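Local structure of 14 KDA fatty acid binding protein (1VYF) at residues P40-T45 with M53-T58; P101-V106 with V120-V125. The protein binds long-chain fatty acids such as oleic and arachidonic acid inside a beta-barrel and may take part in their transport. One frame throughout, in Å; residues are numbered along the deposited sequence. Where two conformers were deposited one is given.

Contact 1: residues P40-T45 with M53-T58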
loop_
_atom_site.group_PDB
_atom_site.type_symbol
_atom_site.label_atom_id
_atom_site.label_comp_id
_atom_site.label_asym_id
_atom_site.label_seq_id
_atom_site.Cartn_x
_atom_site.Cartn_y
_atom_site.Cartn_z
ATOM N N PRO A 40 -8.824 -6.350 -1.439
ATOM C CA PRO A 40 -9.074 -5.441 -0.338
ATOM C C PRO A 40 -9.765 -4.165 -0.752
ATOM O O PRO A 40 -9.690 -3.757 -1.897
ATOM C CB PRO A 40 -7.658 -5.124 0.166
ATOM C CG PRO A 40 -6.848 -6.155 -0.396
ATOM C CD PRO A 40 -7.394 -6.410 -1.768
ATOM N N THR A 41 -10.408 -3.536 0.216
ATOM C CA THR A 41 -10.859 -2.165 0.144
ATOM C C THR A 41 -9.984 -1.260 1.017
ATOM O O THR A 41 -9.666 -1.591 2.139
ATOM C CB THR A 41 -12.308 -2.124 0.584
ATOM O OG1 THR A 41 -13.104 -2.729 -0.435
ATOM C CG2 THR A 41 -12.857 -0.684 0.666
ATOM N N VAL A 42 -9.569 -0.125 0.469
ATOM C CA VAL A 42 -8.648 0.802 1.127
ATOM C C VAL A 42 -9.353 2.168 1.281
ATOM O O VAL A 42 -9.943 2.690 0.362
ATOM C CB VAL A 42 -7.316 0.919 0.371
ATOM C CG1 VAL A 42 -6.373 1.901 1.036
ATOM C CG2 VAL A 42 -6.623 -0.439 0.292
ATOM N N THR A 43 -9.326 2.703 2.485
ATOM C CA THR A 43 -9.951 3.979 2.792
ATOM C C THR A 43 -8.865 4.961 3.218
ATOM O O THR A 43 -8.065 4.664 4.088
ATOM C CB THR A 43 -10.987 3.805 3.924
ATOM O OG1 THR A 43 -11.993 2.851 3.547
ATOM C CG2 THR A 43 -11.770 5.096 4.201
ATOM N N PHE A 44 -8.866 6.162 2.656
ATOM C CA PHE A 44 -7.946 7.220 3.101
ATOM C C PHE A 44 -8.748 8.353 3.757
ATOM O O PHE A 44 -9.759 8.777 3.229
ATOM C CB PHE A 44 -7.172 7.841 1.932
ATOM C CG PHE A 44 -6.163 6.910 1.296
ATOM C CD1 PHE A 44 -6.521 6.085 0.260
ATOM C CD2 PHE A 44 -4.849 6.882 1.739
ATOM C CE1 PHE A 44 -5.574 5.204 -0.321
ATOM C CE2 PHE A 44 -3.901 6.000 1.160
ATOM C CZ PHE A 44 -4.273 5.182 0.129
ATOM N N THR A 45 -8.272 8.832 4.892
ATOM C CA THR A 45 -8.759 10.101 5.465
ATOM C C THR A 45 -7.544 10.948 5.783
ATOM O O THR A 45 -6.443 10.433 5.964
ATOM C CB THR A 45 -9.616 9.870 6.730
ATOM O OG1 THR A 45 -8.804 9.356 7.790
ATOM C CG2 THR A 45 -10.605 8.790 6.514
ATOM N N MET A 53 -4.545 5.384 6.404
ATOM C CA MET A 53 -4.977 4.406 5.420
ATOM C C MET A 53 -5.516 3.150 6.110
ATOM O O MET A 53 -4.818 2.511 6.845
ATOM C CB MET A 53 -3.780 4.046 4.537
ATOM C CG MET A 53 -4.128 3.113 3.389
ATOM S SD MET A 53 -2.646 2.780 2.333
ATOM C CE MET A 53 -2.190 1.202 2.953
ATOM N N LEU A 54 -6.772 2.804 5.885
ATOM C CA LEU A 54 -7.365 1.584 6.424
ATOM C C LEU A 54 -7.491 0.570 5.313
ATOM O O LEU A 54 -8.064 0.882 4.277
ATOM C CB LEU A 54 -8.767 1.882 6.967
ATOM C CG LEU A 54 -9.717 0.750 7.352
ATOM C CD1 LEU A 54 -9.186 -0.016 8.563
ATOM C CD2 LEU A 54 -11.061 1.323 7.644
ATOM N N THR A 55 -6.978 -0.637 5.531
ATOM C CA THR A 55 -7.142 -1.762 4.603
ATOM C C THR A 55 -8.070 -2.822 5.202
ATOM O O THR A 55 -7.847 -3.284 6.309
ATOM C CB THR A 55 -5.747 -2.340 4.311
ATOM O OG1 THR A 55 -4.906 -1.309 3.751
ATOM C CG2 THR A 55 -5.788 -3.398 3.202
ATOM N N GLU A 56 -9.113 -3.201 4.480
ATOM C CA GLU A 56 -10.068 -4.183 4.945
ATOM C C GLU A 56 -10.128 -5.337 3.953
ATOM O O GLU A 56 -10.166 -5.138 2.744
ATOM C CB GLU A 56 -11.451 -3.547 5.130
ATOM C CG GLU A 56 -11.462 -2.450 6.185
ATOM C CD GLU A 56 -12.771 -1.703 6.221
ATOM O OE1 GLU A 56 -13.203 -1.131 5.185
ATOM O OE2 GLU A 56 -13.393 -1.706 7.286
ATOM N N SER A 57 -10.091 -6.552 4.479
ATOM C CA SER A 57 -10.206 -7.761 3.659
ATOM C C SER A 57 -10.682 -8.903 4.541
ATOM O O SER A 57 -10.732 -8.780 5.756
ATOM C CB SER A 57 -8.880 -8.123 3.011
ATOM O OG SER A 57 -7.940 -8.650 3.932
ATOM N N THR A 58 -11.030 -10.013 3.916
ATOM C CA THR A 58 -11.372 -11.243 4.655
ATOM C C THR A 58 -10.198 -11.767 5.455
ATOM O O THR A 58 -10.381 -12.493 6.419
ATOM C CB THR A 58 -11.842 -12.342 3.687
ATOM O OG1 THR A 58 -10.856 -12.555 2.661
ATOM C CG2 THR A 58 -13.080 -11.924 2.957
HETATM O O HOH W 1 -11.186 0.251 3.912
#
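Met-53 lies alongside Phe-44, the two side chains pointing the same way from a non-hydrogen-bonded antiparallel pair. Its CG sits over the ring, off-centre and 4.1 Å from the centroid of Phe-44, a CH-pi contact. SD goes on past it to an oblique Met-aromatic contact, 3.6 Å from Phe-44 CZ. With CG anti to its backbone N (chi1 -175°), Met-53 also brings that carbon against Val-42 CG1 at 3.5 Å, tighter than ordinary van der Waals packing. Val-42 in turn sets CG2 beside Thr-55 OG1, and just beyond the strand the Pro-40 ring carbon CB meets Thr-55 CG2 at 4.0 Å.

This is the hairpin of strands 41-47 and 50-56 in the FABP beta-barrel, and the face bearing Val-42, Phe-44, Met-53 and Thr-55 is turned to the lipid-binding interior, as its neighbours indicate: Met-53 and Phe-44 touch Arg-109, and Val-42 lies near Tyr-131. Arg-109 and Tyr-131 are both oleate-binding residues, and Pro-40 approaches the bound oleic acid itself.

Four backbone bonds hold the row in place, two each at the pairs Thr-41 with Glu-56 and Thr-43 with Leu-54; the shortest runs from Thr-43 N to Leu-54 O at 2.8 Å. On the other face a water links Thr-43 OG1, at 2.7 Å, with Glu-56 OE1, at 2.8 Å, and also lies near Leu-54 O. It thus spans side chains of successive hydrogen-bonded pairs. Farther out, Phe-6 meets the Phe-44 ring edge-to-face, while Ser-57 OG is hydrogen-bonded to Lys-60 O.

Contact 2: residues P101-V106 with V120-V125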
loop_
_atom_site.group_PDB
_atom_site.type_symbol
_atom_site.label_atom_id
_atom_site.label_comp_id
_atom_site.label_asym_id
_atom_site.label_seq_id
_atom_site.Cartn_x
_atom_site.Cartn_y
_atom_site.Cartn_z
ATOM N N PRO A 101 14.720 -6.259 7.410
ATOM C CA PRO A 101 16.163 -6.572 7.430
ATOM C C PRO A 101 16.660 -7.311 6.193
ATOM O O PRO A 101 17.847 -7.194 5.856
ATOM C CB PRO A 101 16.302 -7.460 8.671
ATOM C CG PRO A 101 15.116 -7.158 9.481
ATOM C CD PRO A 101 13.999 -6.991 8.467
ATOM N N LYS A 102 15.779 -8.071 5.547
ATOM C CA LYS A 102 16.116 -8.773 4.317
ATOM C C LYS A 102 15.942 -7.886 3.061
ATOM O O LYS A 102 16.757 -7.959 2.140
ATOM C CB LYS A 102 15.304 -10.059 4.218
ATOM C CG LYS A 102 15.624 -11.109 5.281
ATOM C CD LYS A 102 14.867 -12.435 5.005
ATOM C CE LYS A 102 14.973 -13.433 6.154
ATOM N NZ LYS A 102 13.982 -14.558 6.032
ATOM N N ASN A 103 14.927 -7.014 3.049
ATOM C CA ASN A 103 14.537 -6.285 1.835
ATOM C C ASN A 103 13.915 -4.923 2.087
ATOM O O ASN A 103 13.500 -4.598 3.190
ATOM C CB ASN A 103 13.512 -7.077 1.050
ATOM C CG ASN A 103 14.120 -8.196 0.229
ATOM O OD1 ASN A 103 14.941 -7.955 -0.651
ATOM N ND2 ASN A 103 13.701 -9.412 0.493
ATOM N N THR A 104 13.850 -4.134 1.025
ATOM C CA THR A 104 13.181 -2.854 1.030
ATOM C C THR A 104 12.102 -2.877 -0.047
ATOM O O THR A 104 12.374 -3.300 -1.165
ATOM C CB THR A 104 14.214 -1.755 0.800
ATOM O OG1 THR A 104 14.974 -1.592 2.022
ATOM C CG2 THR A 104 13.558 -0.377 0.563
ATOM N N THR A 105 10.893 -2.472 0.334
ATOM C CA THR A 105 9.728 -2.374 -0.574
ATOM C C THR A 105 9.377 -0.912 -0.784
ATOM O O THR A 105 9.216 -0.174 0.174
ATOM C CB THR A 105 8.532 -3.084 0.031
ATOM O OG1 THR A 105 8.886 -4.422 0.386
ATOM C CG2 THR A 105 7.346 -3.187 -1.025
ATOM N N VAL A 106 9.278 -0.493 -2.042
ATOM C CA VAL A 106 8.863 0.846 -2.378
ATOM C C VAL A 106 7.452 0.736 -2.983
ATOM O O VAL A 106 7.228 -0.053 -3.922
ATOM C CB VAL A 106 9.795 1.525 -3.321
ATOM C CG1 VAL A 106 9.332 2.917 -3.596
ATOM C CG2 VAL A 106 11.224 1.536 -2.741
ATOM N N VAL A 120 4.505 -1.563 -6.855
ATOM C CA VAL A 120 5.264 -2.146 -5.733
ATOM C C VAL A 120 6.576 -2.699 -6.272
ATOM O O VAL A 120 6.578 -3.572 -7.131
ATOM C CB VAL A 120 4.474 -3.261 -5.070
ATOM C CG1 VAL A 120 5.240 -3.861 -3.851
ATOM C CG2 VAL A 120 3.088 -2.756 -4.662
ATOM N N THR A 121 7.710 -2.221 -5.757
ATOM C CA THR A 121 9.012 -2.643 -6.285
ATOM C C THR A 121 9.892 -3.141 -5.146
ATOM O O THR A 121 9.914 -2.530 -4.098
ATOM C CB THR A 121 9.717 -1.475 -7.023
ATOM O OG1 THR A 121 9.845 -0.313 -6.174
ATOM C CG2 THR A 121 8.863 -0.958 -8.074
ATOM N N VAL A 122 10.521 -4.297 -5.342
ATOM C CA VAL A 122 11.478 -4.880 -4.393
ATOM C C VAL A 122 12.700 -5.240 -5.265
ATOM O O VAL A 122 12.652 -6.208 -6.012
ATOM C CB VAL A 122 10.913 -6.134 -3.723
ATOM C CG1 VAL A 122 11.926 -6.711 -2.727
ATOM C CG2 VAL A 122 9.537 -5.836 -3.021
ATOM N N GLY A 123 13.743 -4.424 -5.205
ATOM C CA GLY A 123 14.918 -4.600 -6.044
ATOM C C GLY A 123 14.566 -4.392 -7.502
ATOM O O GLY A 123 14.077 -3.320 -7.863
ATOM N N ASP A 124 14.745 -5.444 -8.310
ATOM C CA ASP A 124 14.502 -5.391 -9.763
ATOM C C ASP A 124 13.108 -5.929 -10.139
ATOM O O ASP A 124 12.753 -5.891 -11.303
ATOM C CB ASP A 124 15.622 -6.117 -10.578
ATOM C CG ASP A 124 15.686 -7.636 -10.335
ATOM O OD1 ASP A 124 16.791 -8.222 -10.469
ATOM O OD2 ASP A 124 14.705 -8.346 -10.034
ATOM N N VAL A 125 12.315 -6.385 -9.167
ATOM C CA VAL A 125 10.959 -6.928 -9.436
ATOM C C VAL A 125 9.875 -5.849 -9.178
ATOM O O VAL A 125 9.926 -5.104 -8.173
ATOM C CB VAL A 125 10.700 -8.161 -8.550
ATOM C CG1 VAL A 125 9.418 -8.824 -8.869
ATOM C CG2 VAL A 125 11.861 -9.174 -8.678
HETATM O O HOH W 2 13.785 -2.041 -3.154
#
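Val-106 and Thr-121 form a hydrogen-bonded antiparallel pair, with the short segments 104-106 and 120-122 inclined at 155° between their N-to-C directions. Val-106 N reaches Thr-121 O at 3.0 Å along an almost straight N-H path of 174°, and Thr-121 N returns a bond of 2.9 Å to Val-106 O. Toward the hairpin's open end the direct pairing gives way to a water, which donates to Thr-104 O at 2.7 Å and accepts from Gly-123 N. There the second strand reverses in a type II' turn from Val-122 to Val-125, where Gly-123 takes the positive phi of the turn's first inner position.

Thr-105 carries the inner packing. Its CG2, anti to the backbone N, lies 3.6 Å from Val-120 CG1, while its OG1 comes within 3.7 Å of Val-122 CG2. The other branch of Val-122, CG1, rests near the amide oxygen OD1 of Asn-103, whose side chain crosses it at about a right angle. On the other face Thr-121 OG1 stands between its own backbone N and carbonyl carbon (chi1 55°), which sets it 3.4 Å from Val-106 CB.

Val-120 touches the bound oleic acid and Val-21 of helix 18-24; Val-122 packs on Lys-24 of that helix. Strand 115-122 therefore meets the helical lid of the FABP barrel, and Asn-103 and Thr-105 reach the adjoining loop at Leu-25. Chemically, the Thr-105 face is largely apolar, with Val-120 at the lipid and Val-122 at the lid, while the water supplies a partner to each of Thr-104 O and Gly-123 N where the strands separate.

From the N terminus the chain runs through strand 8-16 and helices 18-24 and 29-35 before contact 1 closes the hairpin of strands 41-47 and 50-56, with seven residues between its segments. The intervening strands to 93-99 then carry the sheet round to contact 2, which spans thirteen residues in the hairpin of strands 104-112 and 115-122. The two closures follow in series, neither nested nor crossed. The centres of contact 1 and contact 2 are about 22 Å apart, on opposite sides of the chain's centre. Both nevertheless belong to one antiparallel sheet, in which strands 8-16 and 125-133 connect the hairpins, and both border the same lipid site.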